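Local coordinates for early 35 kDa protein (Autographa californica nucleopolyhedrovirus, PDB 1P35) that inhibits caspases to block the apoptotic response of the infected insect cell, and also suppresses the host's antiviral RNA interference, at residues A[43-48]-A[147-152]; A[50-55]-A[166-171]. One frame throughout, in Å; residues are numbered along the deposited sequence.

How the contacts relate
Coming from the N terminus, the chain runs through strand 42-48, turns, and enters the short strand 52-55; much later it passes through strand 148-154 and then strand 164-170. Contact 1 joins 42-48 to 148-154 and closes a loop of 98 residues that contains the helices 62-74, 110-120 and 126-135; contact 2 joins 52-55 to 164-170 and closes one of 110. Their segments alternate along the sequence, so the two loops cross and neither nests in the other. The contacts, centres about 11 Å apart, touch where the Tyr148 ring meets Gly50 and Pro51. Strand 98-106 links them, pairing antiparallel with 148-154 and parallel with 164-170.

Contact 1. Residues A[43-48]-A[147-152]; sequences LMMFNI and YYVAVC
Met44 and Cys152 begin a ladder of backbone hydrogen bonds that runs through Phe46 and Ala150 to Ile48 and Tyr148. At each of these three pairs N-H groups and carbonyls are exchanged both ways, from a short 2.7 Å between Cys152 N and Met44 O to 3.1 Å between Phe46 N and Ala150 O. The last rung is uneven. Tyr148 O takes two donors, Ile48 N at 3.1 Å and the side-chain amide of Asn47, whose ND2 also lies 3.1 Å from that oxygen; they come from opposite faces of the carbonyl plane. The oxygen sits close to the plane of the Asn47 amide, and ND2 has a further acceptor in Leu140 O.

The ladder is a regular antiparallel pairing of two interior strands: the other edge of 43-48 bonds to Val2 and Phe4, that of 148-152 to Gln105 and Ser103. Met45 with Val151 and Asn47 with Val149 are the non-hydrogen-bonded pairs.

Apolar contacts fall on both faces. On the side of Met44, Phe46 and Ile48, the Phe46 ring lays one face over Ala150 CB, a CH-pi contact 4.0 Å from CB to the ring centroid, with the methyl offset toward the rim. Cys152 SG approaches the same ring obliquely, 3.8 Å from Phe46 CE2, while Tyr29 stacks on this ring from outside the pair. The Ile48 and Tyr148 side chains cross at about a right angle, CG1 of Ile48 meeting CB of Tyr148. On the other face Met45, extended beyond CG, runs alongside Val151 and brings SD to 4.0 Å from Val151 CG2, and Met45 CB packs 4.1 Å from Val149 CG1.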
loop_
_atom_site.group_PDB
_atom_site.type_symbol
_atom_site.label_atom_id
_atom_site.label_comp_id
_atom_site.label_asym_id
_atom_site.label_seq_id
_atom_site.Cartn_x
_atom_site.Cartn_y
_atom_site.Cartn_z
ATOM N N LEU A 43 14.285 22.014 12.957
ATOM C CA LEU A 43 13.673 22.005 14.283
ATOM C C LEU A 43 12.168 22.263 14.049
ATOM O O LEU A 43 11.773 23.361 13.645
ATOM C CB LEU A 43 14.243 23.128 15.158
ATOM C CG LEU A 43 15.770 23.284 15.095
ATOM C CD1 LEU A 43 16.284 24.244 16.160
ATOM C CD2 LEU A 43 16.405 21.907 15.270
ATOM N N MET A 44 11.347 21.235 14.221
ATOM C CA MET A 44 9.917 21.407 14.067
ATOM C C MET A 44 9.314 21.411 15.472
ATOM O O MET A 44 9.589 20.528 16.263
ATOM C CB MET A 44 9.312 20.275 13.242
ATOM C CG MET A 44 7.782 20.330 13.211
ATOM S SD MET A 44 6.940 19.191 12.074
ATOM C CE MET A 44 7.298 17.551 12.779
ATOM N N MET A 45 8.514 22.401 15.796
ATOM C CA MET A 45 7.960 22.437 17.141
ATOM C C MET A 45 6.509 22.693 17.115
ATOM O O MET A 45 6.008 23.291 16.171
ATOM C CB MET A 45 8.645 23.521 17.954
ATOM C CG MET A 45 10.193 23.508 17.842
ATOM S SD MET A 45 10.826 24.444 19.229
ATOM C CE MET A 45 12.494 24.886 18.562
ATOM N N PHE A 46 5.791 22.233 18.127
ATOM C CA PHE A 46 4.371 22.525 18.102
ATOM C C PHE A 46 3.771 22.247 19.461
ATOM O O PHE A 46 4.330 21.498 20.297
ATOM C CB PHE A 46 3.682 21.714 16.970
ATOM C CG PHE A 46 3.864 20.190 17.076
ATOM C CD1 PHE A 46 3.092 19.434 17.975
ATOM C CD2 PHE A 46 4.795 19.517 16.256
ATOM C CE1 PHE A 46 3.221 18.039 18.062
ATOM C CE2 PHE A 46 4.946 18.113 16.331
ATOM C CZ PHE A 46 4.149 17.367 17.241
ATOM N N ASN A 47 2.628 22.861 19.682
ATOM C CA ASN A 47 1.931 22.715 20.936
ATOM C C ASN A 47 1.201 21.384 21.095
ATOM O O ASN A 47 0.703 20.806 20.110
ATOM C CB ASN A 47 0.929 23.872 21.091
ATOM C CG ASN A 47 1.597 25.206 21.379
ATOM O OD1 ASN A 47 1.189 26.260 20.859
ATOM N ND2 ASN A 47 2.603 25.179 22.239
ATOM N N ILE A 48 1.191 20.894 22.334
ATOM C CA ILE A 48 0.460 19.693 22.714
ATOM C C ILE A 48 -0.185 20.022 24.081
ATOM O O ILE A 48 0.259 20.942 24.768
ATOM C CB ILE A 48 1.368 18.407 22.753
ATOM C CG1 ILE A 48 2.584 18.618 23.648
ATOM C CG2 ILE A 48 1.775 18.001 21.309
ATOM C CD1 ILE A 48 3.484 17.395 23.711
ATOM N N TYR A 147 -0.042 24.980 28.001
ATOM C CA TYR A 147 0.165 23.859 27.074
ATOM C C TYR A 147 1.661 23.531 27.005
ATOM O O TYR A 147 2.486 24.318 27.467
ATOM C CB TYR A 147 -0.302 24.257 25.669
ATOM C CG TYR A 147 -1.735 24.733 25.591
ATOM C CD1 TYR A 147 -2.687 24.307 26.521
ATOM C CD2 TYR A 147 -2.148 25.589 24.566
ATOM C CE1 TYR A 147 -4.006 24.717 26.435
ATOM C CE2 TYR A 147 -3.472 26.010 24.468
ATOM C CZ TYR A 147 -4.397 25.569 25.407
ATOM O OH TYR A 147 -5.715 25.972 25.321
ATOM N N TYR A 148 2.010 22.385 26.425
ATOM C CA TYR A 148 3.427 22.028 26.284
ATOM C C TYR A 148 3.945 22.208 24.863
ATOM O O TYR A 148 3.200 22.626 23.971
ATOM C CB TYR A 148 3.677 20.593 26.751
ATOM C CG TYR A 148 3.587 20.437 28.256
ATOM C CD1 TYR A 148 2.364 20.612 28.918
ATOM C CD2 TYR A 148 4.720 20.162 29.015
ATOM C CE1 TYR A 148 2.268 20.521 30.290
ATOM C CE2 TYR A 148 4.638 20.072 30.403
ATOM C CZ TYR A 148 3.395 20.258 31.032
ATOM O OH TYR A 148 3.283 20.203 32.387
ATOM N N VAL A 149 5.213 21.874 24.648
ATOM C CA VAL A 149 5.804 22.029 23.321
ATOM C C VAL A 149 6.650 20.835 22.924
ATOM O O VAL A 149 7.605 20.498 23.627
ATOM C CB VAL A 149 6.730 23.258 23.227
ATOM C CG1 VAL A 149 7.376 23.295 21.838
ATOM C CG2 VAL A 149 5.957 24.566 23.492
ATOM N N ALA A 150 6.294 20.197 21.811
ATOM C CA ALA A 150 7.055 19.052 21.316
ATOM C C ALA A 150 8.148 19.638 20.436
ATOM O O ALA A 150 7.843 20.432 19.547
ATOM C CB ALA A 150 6.136 18.089 20.483
ATOM N N VAL A 151 9.410 19.243 20.677
ATOM C CA VAL A 151 10.552 19.772 19.905
ATOM C C VAL A 151 11.061 18.596 19.081
ATOM O O VAL A 151 11.533 17.602 19.629
ATOM C CB VAL A 151 11.652 20.273 20.865
ATOM C CG1 VAL A 151 12.848 20.772 20.072
ATOM C CG2 VAL A 151 11.079 21.369 21.819
ATOM N N CYS A 152 10.934 18.697 17.766
ATOM C CA CYS A 152 11.298 17.600 16.880
ATOM C C CYS A 152 12.521 17.920 16.027
ATOM O O CYS A 152 12.503 18.893 15.289
ATOM C CB CYS A 152 10.071 17.298 16.051
ATOM S SG CYS A 152 8.563 17.163 17.195
#

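Contact 2. Residues A[50-55]-A[166-171]; sequences GPIRSV and LSFEYN
Arg53 and Ser54 both sit opposite Glu169, which makes a classic beta bulge in the antiparallel pairing of strands 52-55 and 164-170. The two residues share this one partner through its main chain: Arg53 N gives its hydrogen to Glu169 O at 2.8 Å, and Glu169 N returns one to Ser54 O. The extra residue shifts the register by one, leaving Ile52 opposite Tyr170 and Val55 opposite Phe168 as non-hydrogen-bonded pairs. Ahead of the bulge, Asn171 N is satisfied by Pro51 O at 3.0 Å, and Gly50 CA makes a C-H contact to Asn171 O.

Several polar ends are satisfied outside the pair: Asn171 ND2 donates to Gln23 O, Tyr170 OH bonds to Asp17 OD2, and Ser167 OG to Thr56 OG1. On the other edge of 166-170, backbone bonds to Tyr29, Leu27 and Arg25 make this an interior strand.

The opposite charges of Arg53 and Glu169 are brought together as a salt bridge from NH2 to OE1, but its modelled geometry is doubtful: the two atoms are too close, and the Arg53 side chain is poorly ordered. Arg53 O has a weak hydrogen bond to Lys255 of the second subunit.

On the face shared by Ile52 and Phe168, Ile52 CG1 rests 3.7 Å from Phe168 CD1. From there a fully extended chi2 of 179° carries Ile52 CD1 out over the aromatic ring, where it sits 3.7 Å above the centroid of Phe168, directly on the ring normal.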
loop_
_atom_site.group_PDB
_atom_site.type_symbol
_atom_site.label_atom_id
_atom_site.label_comp_id
_atom_site.label_asym_id
_atom_site.label_seq_id
_atom_site.Cartn_x
_atom_site.Cartn_y
_atom_site.Cartn_z
ATOM N N GLY A 50 -0.172 18.348 26.915
ATOM C CA GLY A 50 0.466 17.820 28.109
ATOM C C GLY A 50 1.886 17.290 27.926
ATOM O O GLY A 50 2.349 17.114 26.806
ATOM N N PRO A 51 2.572 16.962 29.029
ATOM C CA PRO A 51 3.939 16.476 28.918
ATOM C C PRO A 51 4.088 15.157 28.211
ATOM O O PRO A 51 3.274 14.259 28.384
ATOM C CB PRO A 51 4.393 16.414 30.375
ATOM C CG PRO A 51 3.007 15.955 31.109
ATOM C CD PRO A 51 2.129 17.002 30.445
ATOM N N ILE A 52 5.145 15.067 27.408
ATOM C CA ILE A 52 5.461 13.846 26.696
ATOM C C ILE A 52 5.979 12.825 27.702
ATOM O O ILE A 52 6.665 13.164 28.660
ATOM C CB ILE A 52 6.526 14.085 25.614
ATOM C CG1 ILE A 52 5.872 14.868 24.450
ATOM C CG2 ILE A 52 7.142 12.782 25.194
ATOM C CD1 ILE A 52 6.809 15.203 23.310
ATOM N N ARG A 53 5.655 11.568 27.470
ATOM C CA ARG A 53 6.078 10.563 28.384
ATOM C C ARG A 53 7.029 9.573 27.741
ATOM O O ARG A 53 8.024 9.188 28.348
ATOM C CB ARG A 53 4.871 9.852 28.944
ATOM C CG ARG A 53 5.238 9.017 30.139
ATOM C CD ARG A 53 4.094 8.126 30.499
ATOM N NE ARG A 53 3.856 7.199 29.414
ATOM C CZ ARG A 53 2.721 6.550 29.278
ATOM N NH1 ARG A 53 1.739 6.748 30.167
ATOM N NH2 ARG A 53 2.572 5.713 28.259
ATOM N N SER A 54 6.699 9.111 26.542
ATOM C CA SER A 54 7.607 8.223 25.835
ATOM C C SER A 54 7.301 8.270 24.348
ATOM O O SER A 54 6.245 8.734 23.966
ATOM C CB SER A 54 7.537 6.797 26.372
ATOM O OG SER A 54 6.245 6.277 26.301
ATOM N N VAL A 55 8.255 7.852 23.520
ATOM C CA VAL A 55 8.065 7.840 22.079
ATOM C C VAL A 55 7.606 6.451 21.745
ATOM O O VAL A 55 7.967 5.497 22.420
ATOM C CB VAL A 55 9.373 8.051 21.316
ATOM C CG1 VAL A 55 9.855 9.502 21.453
ATOM C CG2 VAL A 55 10.418 7.107 21.902
ATOM N N LEU A 166 7.212 10.588 13.420
ATOM C CA LEU A 166 7.412 10.634 14.867
ATOM C C LEU A 166 6.109 10.232 15.485
ATOM O O LEU A 166 5.072 10.340 14.854
ATOM C CB LEU A 166 7.793 12.023 15.372
ATOM C CG LEU A 166 6.734 13.153 15.315
ATOM C CD1 LEU A 166 5.941 13.213 16.595
ATOM C CD2 LEU A 166 7.414 14.499 15.163
ATOM N N SER A 167 6.184 9.721 16.707
ATOM C CA SER A 167 5.010 9.354 17.463
ATOM C C SER A 167 5.405 9.284 18.937
ATOM O O SER A 167 6.513 8.912 19.266
ATOM C CB SER A 167 4.421 8.023 16.976
ATOM O OG SER A 167 5.399 6.997 16.914
ATOM N N PHE A 168 4.492 9.644 19.823
ATOM C CA PHE A 168 4.817 9.620 21.223
ATOM C C PHE A 168 3.520 9.675 22.037
ATOM O O PHE A 168 2.458 10.050 21.504
ATOM C CB PHE A 168 5.768 10.808 21.545
ATOM C CG PHE A 168 5.138 12.195 21.294
ATOM C CD1 PHE A 168 4.056 12.639 22.055
ATOM C CD2 PHE A 168 5.587 12.998 20.245
ATOM C CE1 PHE A 168 3.413 13.871 21.762
ATOM C CE2 PHE A 168 4.973 14.215 19.941
ATOM C CZ PHE A 168 3.871 14.648 20.707
ATOM N N GLU A 169 3.591 9.237 23.293
ATOM C CA GLU A 169 2.441 9.320 24.180
ATOM C C GLU A 169 2.645 10.495 25.118
ATOM O O GLU A 169 3.767 10.812 25.515
ATOM C CB GLU A 169 2.266 8.057 25.019
ATOM C CG GLU A 169 1.579 6.947 24.282
ATOM C CD GLU A 169 1.646 5.639 25.016
ATOM O OE1 GLU A 169 1.417 5.654 26.230
ATOM O OE2 GLU A 169 1.897 4.596 24.383
ATOM N N TYR A 170 1.558 11.161 25.447
ATOM C CA TYR A 170 1.649 12.268 26.373
ATOM C C TYR A 170 0.445 12.218 27.335
ATOM O O TYR A 170 -0.534 11.448 27.122
ATOM C CB TYR A 170 1.715 13.603 25.617
ATOM C CG TYR A 170 0.496 13.896 24.754
ATOM C CD1 TYR A 170 0.213 13.141 23.628
ATOM C CD2 TYR A 170 -0.371 14.949 25.072
ATOM C CE1 TYR A 170 -0.922 13.428 22.830
ATOM C CE2 TYR A 170 -1.501 15.239 24.286
ATOM C CZ TYR A 170 -1.775 14.485 23.192
ATOM O OH TYR A 170 -2.986 14.650 22.574
ATOM N N ASN A 171 0.533 13.024 28.388
ATOM C CA ASN A 171 -0.499 13.125 29.430
ATOM C C ASN A 171 -1.172 14.500 29.351
ATOM O O ASN A 171 -0.699 15.467 29.929
ATOM C CB ASN A 171 0.185 12.905 30.769
ATOM C CG ASN A 171 0.780 11.544 30.848
ATOM O OD1 ASN A 171 1.994 11.373 30.994
ATOM N ND2 ASN A 171 -0.082 10.524 30.693
#